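Local coordinates for protein endo-1,3-beta-glucanase, family GH16 (PDB 4CRQ) that probably hydrolyses internal beta-1,3-glucosidic bonds in laminarin-type glucans, through this GH16 catalytic module, at residues Gln36-Glu41 and Ser66-Thr71; Gly48-Thr53 and Ile198-Ala203; Ala84-Pro89 and Met222-Val227. The protein carries 1 engineered substitution. All coordinates share one frame; numbering follows the deposited sequence.

Interaction 1: Gln36-Glu41 and Ser66-Thr71. With ACT (acetate ion), chain F.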
loop_
_atom_site.group_PDB
_atom_site.type_symbol
_atom_site.label_atom_id
_atom_site.label_comp_id
_atom_site.label_asym_id
_atom_site.label_seq_id
_atom_site.Cartn_x
_atom_site.Cartn_y
_atom_site.Cartn_z
ATOM N N GLN A 36 1.679 15.693 -1.878
ATOM C CA GLN A 36 2.623 15.367 -2.981
ATOM C C GLN A 36 1.979 15.308 -4.372
ATOM O O GLN A 36 0.782 14.983 -4.531
ATOM C CB GLN A 36 3.365 14.017 -2.770
ATOM C CG GLN A 36 2.533 12.769 -3.091
ATOM C CD GLN A 36 1.296 12.586 -2.228
ATOM O OE1 GLN A 36 1.294 12.950 -1.046
ATOM N NE2 GLN A 36 0.228 12.022 -2.814
ATOM N N TYR A 37 2.800 15.617 -5.365
ATOM C CA TYR A 37 2.449 15.425 -6.752
ATOM C C TYR A 37 3.228 14.168 -7.243
ATOM O O TYR A 37 4.465 14.192 -7.241
ATOM C CB TYR A 37 2.822 16.667 -7.558
ATOM C CG TYR A 37 2.389 16.697 -9.015
ATOM C CD1 TYR A 37 2.964 15.833 -9.999
ATOM C CD2 TYR A 37 1.415 17.615 -9.441
ATOM C CE1 TYR A 37 2.557 15.878 -11.343
ATOM C CE2 TYR A 37 1.009 17.661 -10.784
ATOM C CZ TYR A 37 1.584 16.807 -11.723
ATOM O OH TYR A 37 1.164 16.878 -13.019
ATOM N N TYR A 38 2.538 13.078 -7.624
ATOM C CA TYR A 38 3.246 11.884 -8.072
ATOM C C TYR A 38 3.820 12.064 -9.460
ATOM O O TYR A 38 3.196 12.659 -10.332
ATOM C CB TYR A 38 2.291 10.719 -8.029
ATOM C CG TYR A 38 1.926 10.213 -6.625
ATOM C CD1 TYR A 38 2.934 9.886 -5.692
ATOM C CD2 TYR A 38 0.580 10.035 -6.244
ATOM C CE1 TYR A 38 2.635 9.388 -4.424
ATOM C CE2 TYR A 38 0.256 9.552 -4.977
ATOM C CZ TYR A 38 1.286 9.229 -4.077
ATOM O OH TYR A 38 1.007 8.735 -2.829
ATOM N N ARG A 39 5.035 11.551 -9.643
ATOM C CA ARG A 39 5.730 11.546 -10.973
ATOM C C ARG A 39 6.431 10.235 -11.209
ATOM O O ARG A 39 6.822 9.535 -10.255
ATOM C CB ARG A 39 6.749 12.696 -11.042
ATOM C CG ARG A 39 6.127 14.077 -10.686
ATOM C CD ARG A 39 7.023 15.216 -11.169
ATOM N NE ARG A 39 7.076 15.255 -12.642
ATOM C CZ ARG A 39 8.144 15.616 -13.378
ATOM N NH1 ARG A 39 9.296 15.977 -12.786
ATOM N NH2 ARG A 39 8.073 15.632 -14.707
ATOM N N ARG A 40 6.610 9.904 -12.484
ATOM C CA ARG A 40 7.321 8.699 -12.866
ATOM C C ARG A 40 8.781 8.765 -12.371
ATOM O O ARG A 40 9.321 7.735 -11.925
ATOM C CB ARG A 40 7.296 8.510 -14.395
ATOM C CG ARG A 40 8.184 7.392 -14.932
ATOM C CD ARG A 40 7.692 6.027 -14.471
ATOM N NE ARG A 40 8.530 4.910 -14.923
ATOM C CZ ARG A 40 9.642 4.507 -14.302
ATOM N NH1 ARG A 40 10.115 5.108 -13.189
ATOM N NH2 ARG A 40 10.301 3.471 -14.813
ATOM N N GLU A 41 9.388 9.960 -12.435
ATOM C CA GLU A 41 10.809 10.198 -12.110
ATOM C C GLU A 41 11.190 9.747 -10.706
ATOM O O GLU A 41 12.356 9.409 -10.434
ATOM C CB GLU A 41 11.148 11.698 -12.259
ATOM C CG GLU A 41 12.644 12.018 -12.250
ATOM C CD GLU A 41 12.955 13.481 -12.535
ATOM O OE1 GLU A 41 12.510 14.375 -11.811
ATOM O OE2 GLU A 41 13.675 13.741 -13.512
ATOM N N SER A 66 6.607 12.444 -5.308
ATOM C CA SER A 66 6.869 11.077 -4.874
ATOM C C SER A 66 6.351 10.174 -5.997
ATOM O O SER A 66 6.085 10.683 -7.107
ATOM C CB SER A 66 6.170 10.797 -3.540
ATOM O OG SER A 66 6.602 9.543 -3.006
ATOM N N ALA A 67 6.205 8.872 -5.735
ATOM C CA ALA A 67 5.679 7.947 -6.730
ATOM C C ALA A 67 4.584 7.072 -6.165
ATOM O O ALA A 67 4.552 6.801 -4.970
ATOM C CB ALA A 67 6.786 7.073 -7.300
ATOM N N ARG A 68 3.685 6.659 -7.052
ATOM C CA ARG A 68 2.586 5.755 -6.762
ATOM C C ARG A 68 2.460 4.833 -7.971
ATOM O O ARG A 68 2.341 5.301 -9.111
ATOM C CB ARG A 68 1.280 6.525 -6.497
ATOM C CG ARG A 68 0.045 5.629 -6.338
ATOM C CD ARG A 68 -1.118 6.434 -5.756
ATOM N NE ARG A 68 -2.419 5.776 -5.946
ATOM C CZ ARG A 68 -3.501 5.975 -5.175
ATOM N NH1 ARG A 68 -3.439 6.792 -4.112
ATOM N NH2 ARG A 68 -4.632 5.340 -5.457
ATOM N N MET A 69 2.491 3.524 -7.712
ATOM C CA MET A 69 2.489 2.500 -8.752
ATOM C C MET A 69 1.430 1.458 -8.479
ATOM O O MET A 69 1.163 1.171 -7.327
ATOM C CB MET A 69 3.828 1.776 -8.690
ATOM C CG MET A 69 5.054 2.603 -8.924
ATOM S SD MET A 69 6.503 1.749 -8.267
ATOM C CE MET A 69 6.648 0.256 -9.282
ATOM N N LYS A 70 0.835 0.875 -9.518
ATOM C CA LYS A 70 -0.221 -0.127 -9.346
ATOM C C LYS A 70 -0.107 -1.179 -10.426
ATOM O O LYS A 70 0.453 -0.891 -11.490
ATOM C CB LYS A 70 -1.612 0.577 -9.351
ATOM C CG LYS A 70 -1.918 1.276 -10.675
ATOM C CD LYS A 70 -3.232 2.051 -10.685
ATOM C CE LYS A 70 -3.430 2.744 -12.025
ATOM N NZ LYS A 70 -4.752 3.433 -12.100
ATOM N N THR A 71 -0.642 -2.377 -10.156
ATOM C CA THR A 71 -0.649 -3.438 -11.158
ATOM C C THR A 71 -2.004 -3.494 -11.883
ATOM O O THR A 71 -2.257 -4.441 -12.638
ATOM C CB THR A 71 -0.318 -4.823 -10.546
ATOM O OG1 THR A 71 -1.359 -5.234 -9.655
ATOM C CG2 THR A 71 1.003 -4.789 -9.802
HETATM C C ACT F . -6.437 4.094 -8.739
HETATM O O ACT F . -5.352 4.488 -8.264
HETATM O OXT ACT F . -6.750 4.074 -9.962
HETATM C CH3 ACT F . -7.427 3.618 -7.751
HETATM O O HOH W 1 -1.611 8.232 -2.376
#

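Interaction 2: Gly48-Thr53 and Ile198-Ala203. With CA (calcium ion), chain C.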
loop_
_atom_site.group_PDB
_atom_site.type_symbol
_atom_site.label_atom_id
_atom_site.label_comp_id
_atom_site.label_asym_id
_atom_site.label_seq_id
_atom_site.Cartn_x
_atom_site.Cartn_y
_atom_site.Cartn_z
ATOM N N GLY A 48 19.087 -3.845 -6.691
ATOM C CA GLY A 48 18.035 -4.849 -6.514
ATOM C C GLY A 48 16.797 -4.415 -5.749
ATOM O O GLY A 48 16.002 -5.269 -5.348
ATOM N N ASN A 49 16.619 -3.114 -5.543
ATOM C CA ASN A 49 15.445 -2.626 -4.868
ATOM C C ASN A 49 14.713 -1.622 -5.738
ATOM O O ASN A 49 15.369 -0.791 -6.422
ATOM C CB ASN A 49 15.809 -1.837 -3.583
ATOM C CG ASN A 49 16.319 -2.709 -2.464
ATOM O OD1 ASN A 49 15.573 -3.060 -1.575
ATOM N ND2 ASN A 49 17.587 -3.076 -2.511
ATOM N N LEU A 50 13.384 -1.662 -5.684
ATOM C CA LEU A 50 12.599 -0.498 -6.076
ATOM C C LEU A 50 12.856 0.604 -5.034
ATOM O O LEU A 50 12.822 0.358 -3.820
ATOM C CB LEU A 50 11.101 -0.820 -6.103
ATOM C CG LEU A 50 10.095 0.335 -6.238
ATOM C CD1 LEU A 50 10.244 0.958 -7.620
ATOM C CD2 LEU A 50 8.674 -0.148 -5.960
ATOM N N VAL A 51 13.124 1.813 -5.518
ATOM C CA VAL A 51 13.316 2.965 -4.633
ATOM C C VAL A 51 12.236 3.963 -4.994
ATOM O O VAL A 51 12.227 4.473 -6.124
ATOM C CB VAL A 51 14.735 3.593 -4.774
ATOM C CG1 VAL A 51 14.936 4.742 -3.781
ATOM C CG2 VAL A 51 15.819 2.516 -4.624
ATOM N N ILE A 52 11.325 4.251 -4.052
ATOM C CA ILE A 52 10.361 5.358 -4.219
ATOM C C ILE A 52 10.906 6.496 -3.364
ATOM O O ILE A 52 11.070 6.360 -2.120
ATOM C CB ILE A 52 8.927 4.979 -3.813
ATOM C CG1 ILE A 52 8.338 3.931 -4.788
ATOM C CG2 ILE A 52 8.033 6.244 -3.650
ATOM C CD1 ILE A 52 7.004 3.359 -4.342
ATOM N N THR A 53 11.171 7.630 -4.020
ATOM C CA THR A 53 11.767 8.773 -3.330
ATOM C C THR A 53 10.793 9.934 -3.206
ATOM O O THR A 53 10.270 10.395 -4.223
ATOM C CB THR A 53 13.061 9.255 -4.060
ATOM O OG1 THR A 53 13.972 8.160 -4.206
ATOM C CG2 THR A 53 13.752 10.397 -3.278
ATOM N N ILE A 198 -2.437 -4.691 -6.932
ATOM C CA ILE A 198 -1.512 -4.216 -5.886
ATOM C C ILE A 198 -1.049 -2.767 -6.139
ATOM O O ILE A 198 -0.889 -2.375 -7.333
ATOM C CB ILE A 198 -0.293 -5.165 -5.840
ATOM C CG1 ILE A 198 -0.738 -6.570 -5.391
ATOM C CG2 ILE A 198 0.812 -4.654 -4.878
ATOM C CD1 ILE A 198 0.295 -7.686 -5.584
ATOM N N LEU A 199 -0.813 -2.014 -5.053
ATOM C CA LEU A 199 -0.268 -0.652 -5.123
ATOM C C LEU A 199 0.870 -0.488 -4.135
ATOM O O LEU A 199 0.881 -1.109 -3.051
ATOM C CB LEU A 199 -1.344 0.407 -4.778
ATOM C CG LEU A 199 -2.642 0.382 -5.612
ATOM C CD1 LEU A 199 -3.734 -0.404 -4.903
ATOM C CD2 LEU A 199 -3.153 1.791 -5.872
ATOM N N LEU A 200 1.828 0.357 -4.536
ATOM C CA LEU A 200 2.909 0.835 -3.668
ATOM C C LEU A 200 2.988 2.331 -3.828
ATOM O O LEU A 200 2.928 2.848 -4.960
ATOM C CB LEU A 200 4.255 0.217 -4.093
ATOM C CG LEU A 200 4.473 -1.247 -3.726
ATOM C CD1 LEU A 200 5.663 -1.751 -4.521
ATOM C CD2 LEU A 200 4.684 -1.456 -2.221
ATOM N N ASN A 201 3.161 3.045 -2.718
ATOM C CA ASN A 201 3.339 4.511 -2.805
ATOM C C ASN A 201 3.968 5.067 -1.568
ATOM O O ASN A 201 4.040 4.379 -0.519
ATOM C CB ASN A 201 1.974 5.236 -3.007
ATOM C CG ASN A 201 1.092 5.183 -1.741
ATOM O OD1 ASN A 201 0.517 4.138 -1.445
ATOM N ND2 ASN A 201 1.004 6.289 -0.986
ATOM N N MET A 202 4.413 6.324 -1.663
ATOM C CA MET A 202 4.731 7.046 -0.434
ATOM C C MET A 202 4.130 8.450 -0.545
ATOM O O MET A 202 4.586 9.252 -1.379
ATOM C CB MET A 202 6.229 7.102 -0.116
ATOM C CG MET A 202 6.482 7.750 1.271
ATOM S SD MET A 202 8.112 7.314 1.950
ATOM C CE MET A 202 9.247 7.733 0.612
ATOM N N ALA A 203 3.105 8.741 0.265
ATOM C CA ALA A 203 2.488 10.060 0.284
ATOM C C ALA A 203 3.284 10.977 1.228
ATOM O O ALA A 203 4.076 10.490 2.066
ATOM C CB ALA A 203 1.021 9.975 0.700
HETATM CA CA CA C . 15.296 -7.416 -5.131
HETATM O O HOH W 2 16.873 -8.179 -7.026
HETATM O O HOH W 3 14.823 -9.664 -4.720
HETATM O O HOH W 4 17.692 -7.949 -4.498
#

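Interaction 3: Ala84-Pro89 and Met222-Val227. With CA (calcium ion), chain C.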
loop_
_atom_site.group_PDB
_atom_site.type_symbol
_atom_site.label_atom_id
_atom_site.label_comp_id
_atom_site.label_asym_id
_atom_site.label_seq_id
_atom_site.Cartn_x
_atom_site.Cartn_y
_atom_site.Cartn_z
ATOM N N ALA A 84 5.714 -8.279 0.722
ATOM C CA ALA A 84 6.808 -7.463 0.229
ATOM C C ALA A 84 7.844 -7.331 1.334
ATOM O O ALA A 84 7.501 -7.344 2.541
ATOM C CB ALA A 84 6.338 -6.071 -0.182
ATOM N N ARG A 85 9.104 -7.193 0.915
ATOM C CA ARG A 85 10.235 -7.010 1.839
ATOM C C ARG A 85 10.610 -5.530 1.690
ATOM O O ARG A 85 11.082 -5.111 0.640
ATOM C CB ARG A 85 11.365 -7.995 1.508
ATOM C CG ARG A 85 12.592 -7.836 2.417
ATOM C CD ARG A 85 13.543 -9.026 2.290
ATOM N NE ARG A 85 14.606 -8.906 3.299
ATOM C CZ ARG A 85 15.739 -8.228 3.129
ATOM N NH1 ARG A 85 16.002 -7.615 1.962
ATOM N NH2 ARG A 85 16.635 -8.168 4.121
ATOM N N ILE A 86 10.378 -4.738 2.752
ATOM C CA ILE A 86 10.434 -3.265 2.687
ATOM C C ILE A 86 11.220 -2.658 3.844
ATOM O O ILE A 86 11.076 -3.112 4.996
ATOM C CB ILE A 86 8.988 -2.679 2.721
ATOM C CG1 ILE A 86 8.119 -3.247 1.580
ATOM C CG2 ILE A 86 8.961 -1.138 2.627
ATOM C CD1 ILE A 86 6.647 -2.805 1.614
ATOM N N ALA A 87 12.006 -1.617 3.534
ATOM C CA ALA A 87 12.738 -0.802 4.523
ATOM C C ALA A 87 12.172 0.610 4.364
ATOM O O ALA A 87 12.048 1.110 3.249
ATOM C CB ALA A 87 14.239 -0.840 4.288
ATOM N N LEU A 88 11.826 1.272 5.467
ATOM C CA LEU A 88 11.121 2.547 5.428
ATOM C C LEU A 88 11.902 3.715 6.007
ATOM O O LEU A 88 12.615 3.535 6.984
ATOM C CB LEU A 88 9.822 2.406 6.257
ATOM C CG LEU A 88 8.774 1.394 5.751
ATOM C CD1 LEU A 88 7.632 1.235 6.754
ATOM C CD2 LEU A 88 8.249 1.800 4.353
ATOM N N PRO A 89 11.750 4.916 5.409
ATOM C CA PRO A 89 12.404 6.108 5.938
ATOM C C PRO A 89 11.552 6.675 7.068
ATOM O O PRO A 89 10.378 6.341 7.146
ATOM C CB PRO A 89 12.397 7.057 4.754
ATOM C CG PRO A 89 11.158 6.685 3.975
ATOM C CD PRO A 89 10.963 5.205 4.180
ATOM N N MET A 222 11.865 4.976 0.214
ATOM C CA MET A 222 11.161 3.728 0.570
ATOM C C MET A 222 11.807 2.649 -0.322
ATOM O O MET A 222 11.796 2.786 -1.555
ATOM C CB MET A 222 9.651 3.879 0.329
ATOM C CG MET A 222 8.867 2.583 0.401
ATOM S SD MET A 222 7.161 3.017 -0.007
ATOM C CE MET A 222 6.357 1.436 0.235
ATOM N N LEU A 223 12.355 1.598 0.296
ATOM C CA LEU A 223 13.060 0.516 -0.400
ATOM C C LEU A 223 12.215 -0.715 -0.401
ATOM O O LEU A 223 11.826 -1.202 0.663
ATOM C CB LEU A 223 14.408 0.222 0.284
ATOM C CG LEU A 223 15.346 1.437 0.458
ATOM C CD1 LEU A 223 16.646 0.966 1.107
ATOM C CD2 LEU A 223 15.657 2.173 -0.837
ATOM N N VAL A 224 11.908 -1.217 -1.597
ATOM C CA VAL A 224 11.138 -2.463 -1.748
ATOM C C VAL A 224 12.040 -3.486 -2.487
ATOM O O VAL A 224 12.330 -3.349 -3.698
ATOM C CB VAL A 224 9.797 -2.251 -2.497
ATOM C CG1 VAL A 224 8.975 -3.568 -2.539
ATOM C CG2 VAL A 224 8.973 -1.125 -1.891
ATOM N N ASP A 225 12.488 -4.502 -1.744
ATOM C CA ASP A 225 13.367 -5.531 -2.301
ATOM C C ASP A 225 12.570 -6.379 -3.304
ATOM O O ASP A 225 13.095 -6.730 -4.381
ATOM C CB ASP A 225 13.935 -6.357 -1.142
ATOM C CG ASP A 225 14.964 -7.403 -1.572
ATOM O OD1 ASP A 225 15.419 -7.439 -2.772
ATOM O OD2 ASP A 225 15.332 -8.231 -0.687
ATOM N N TYR A 226 11.328 -6.725 -2.983
ATOM C CA TYR A 226 10.516 -7.516 -3.913
ATOM C C TYR A 226 9.092 -7.478 -3.486
ATOM O O TYR A 226 8.811 -7.148 -2.312
ATOM C CB TYR A 226 10.990 -8.996 -3.981
ATOM C CG TYR A 226 11.071 -9.727 -2.633
ATOM C CD1 TYR A 226 9.895 -10.128 -1.925
ATOM C CD2 TYR A 226 12.327 -10.049 -2.072
ATOM C CE1 TYR A 226 9.970 -10.828 -0.708
ATOM C CE2 TYR A 226 12.414 -10.745 -0.847
ATOM C CZ TYR A 226 11.237 -11.131 -0.173
ATOM O OH TYR A 226 11.302 -11.830 1.007
ATOM N N VAL A 227 8.184 -7.789 -4.394
ATOM C CA VAL A 227 6.782 -8.087 -4.052
ATOM C C VAL A 227 6.566 -9.526 -4.560
ATOM O O VAL A 227 6.968 -9.838 -5.704
ATOM C CB VAL A 227 5.763 -7.145 -4.732
ATOM C CG1 VAL A 227 4.318 -7.551 -4.358
ATOM C CG2 VAL A 227 6.038 -5.668 -4.375
HETATM CA CA CA C . 15.296 -7.416 -5.131
HETATM O O HOH W 2 16.873 -8.179 -7.026
HETATM O O HOH W 3 14.823 -9.664 -4.720
HETATM O O HOH W 4 17.692 -7.949 -4.498
#

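Interaction 1: Gln36-Glu41 and Ser66-Thr71
Y38 and R68 meet in the beta-jelly roll of the GH16 module, where the end of strand 36-38 meets strand 62-70 through one parallel bridge, Y38 with S66. The local directions are 71° apart. The main polar tie is backbone: R39 N donates to S66 O at 2.9 Å, nearly along the C=O axis. S66 N reaches Y37 O at 3.4 Å, a weak bond. S66 O also receives the CA-H of Y38, with Y38 CA 3.2 Å from the oxygen.

The apolar part is a sandwich around the Y38 ring. CG of Y38 is anti to its carbonyl carbon (chi1 -72°), and the ring reaches across S66 and A67 to R68. CB of R68 sits over the centre of one face, 3.4 Å from the centroid of the Y38 ring, a CH-pi contact. CD of R68 lies 3.5 Å from Y38 CE2. CG of Q36 covers the opposite face toward the rim. The ring is thus held between an aliphatic arm from each segment.

The polar ends have other partners. R68 NE forms a salt bridge with E22, and the Q36 amide bonds to E34 and V204. S66 OG bonds to M202 O of strand 196-204. An acetate, probably from crystallisation, joins R68 NH2 to K70 NZ. One water links the tyrosine to the arginine, 2.7 Å from Y38 OH and 2.9 Å from R68 NH1.

Interaction 2: Gly48-Thr53 and Ile198-Ala203
This contact lies in the interior of the jelly-roll sandwich, where strands 49-53 and 198-203 meet through the inward side chains of L50, I52, L200 and M202. The two are not paired with each other; each pairs with strand 62-70. The strand axes come within 7.5 Å, and their directions differ by 33°. The contact is mostly apolar and is carried by those four side chains.

L50 and L200 lie antiparallel alongside each other, and their branch ends L50 CD2 and L200 CD1 touch at 3.7 Å. I52 works with both of its branches. I52 CD1 ends the extended branch (chi2 172°) and lies 4.2 Å from L200 CB and 4.1 Å from N201 CA. I52 CG2 is anti to the backbone N and packs 4.1 Å from M202 CB. An alanine in place of I52 would probably open a gap facing L200 and leave M202 with less to hold its chain in place.

Other strands complete the surroundings. L50 also packs on M69, and I52 on S66 and A67. N201 OD1 accepts a bond from W99 NE1.

The start of G48-T53 serves the calcium site. G48 O binds the ion at 2.3 Å, together with E10, D225 and three waters. At the far end M202 bends at chi3 (52°), and M202 CE stops 3.6 Å from I52 O.

Interaction 3: Ala84-Pro89 and Met222-Val227
R85 O accepts a straight backbone bond from D225 N at 2.8 Å, and R85 N donates to Y226 O. R85 therefore faces two residues, D225 and Y226, as in a beta bulge. The helical torsions of D225 (phi -69°, psi -42°) fit this. At the other end A87 N donates to L223 O at 2.9 Å, in the carbonyl plane. I86 brings a weaker CA-H contact to the same oxygen, with I86 CA 3.2 Å from L223 O. L223 N returns a bond to A87 O, closing an antiparallel hydrogen-bonded pair.

The bulge probably helps turn D225 toward the calcium. D225 O and D225 OD1 each bind the calcium at 2.4 Å. The other carboxylate oxygen, D225 OD2, takes R85 NH1 at 2.8 Å in a salt bridge. That NH1 comes from the anti side, out of the carboxylate plane. The metal and the arginine thus hold different oxygens, which probably limits rotation of the carboxylate.

R85 runs extended across Y226. R85 CB lies over one face of the Y226 ring, 3.8 Å from its centroid, a CH-pi contact. A84, I86, V224 and V227 share the other side of the sheet. There I86 CG1 touches V224 CG2 at 4.2 Å. Beyond the end of strand 84-87, M222 CG packs on L88 CD2.

Strand 222-227 is flanked on its other edge by strand 49-59, through backbone bonds of M222 with I52 and V224 with L50. Strand 80-87 pairs at its other edge with strand 156-163, through backbone bonds of A84 with Y159 and I86 with H157. F98 of strand 94-102 packs against A84 and I86.

In the fold
From the N terminus, interaction 1 closes a short loop of 24 residues, which holds the strand that opens interaction 2. Interaction 2 then reaches forward 144 residues to strand 196-204, so its span crosses that of interaction 1. Interaction 3 opens after interaction 1 has closed and ends beyond interaction 2, so spans 2 and 3 also cross. Interactions 1 and 2 touch through S66-T71 and strand 196-204. Interactions 2 and 3 touch through the neighbouring strands 49-59 and 220-231 and share the calcium ion. Interactions 1 and 3 do not touch. Together they tie early, middle and late strands into one jelly roll.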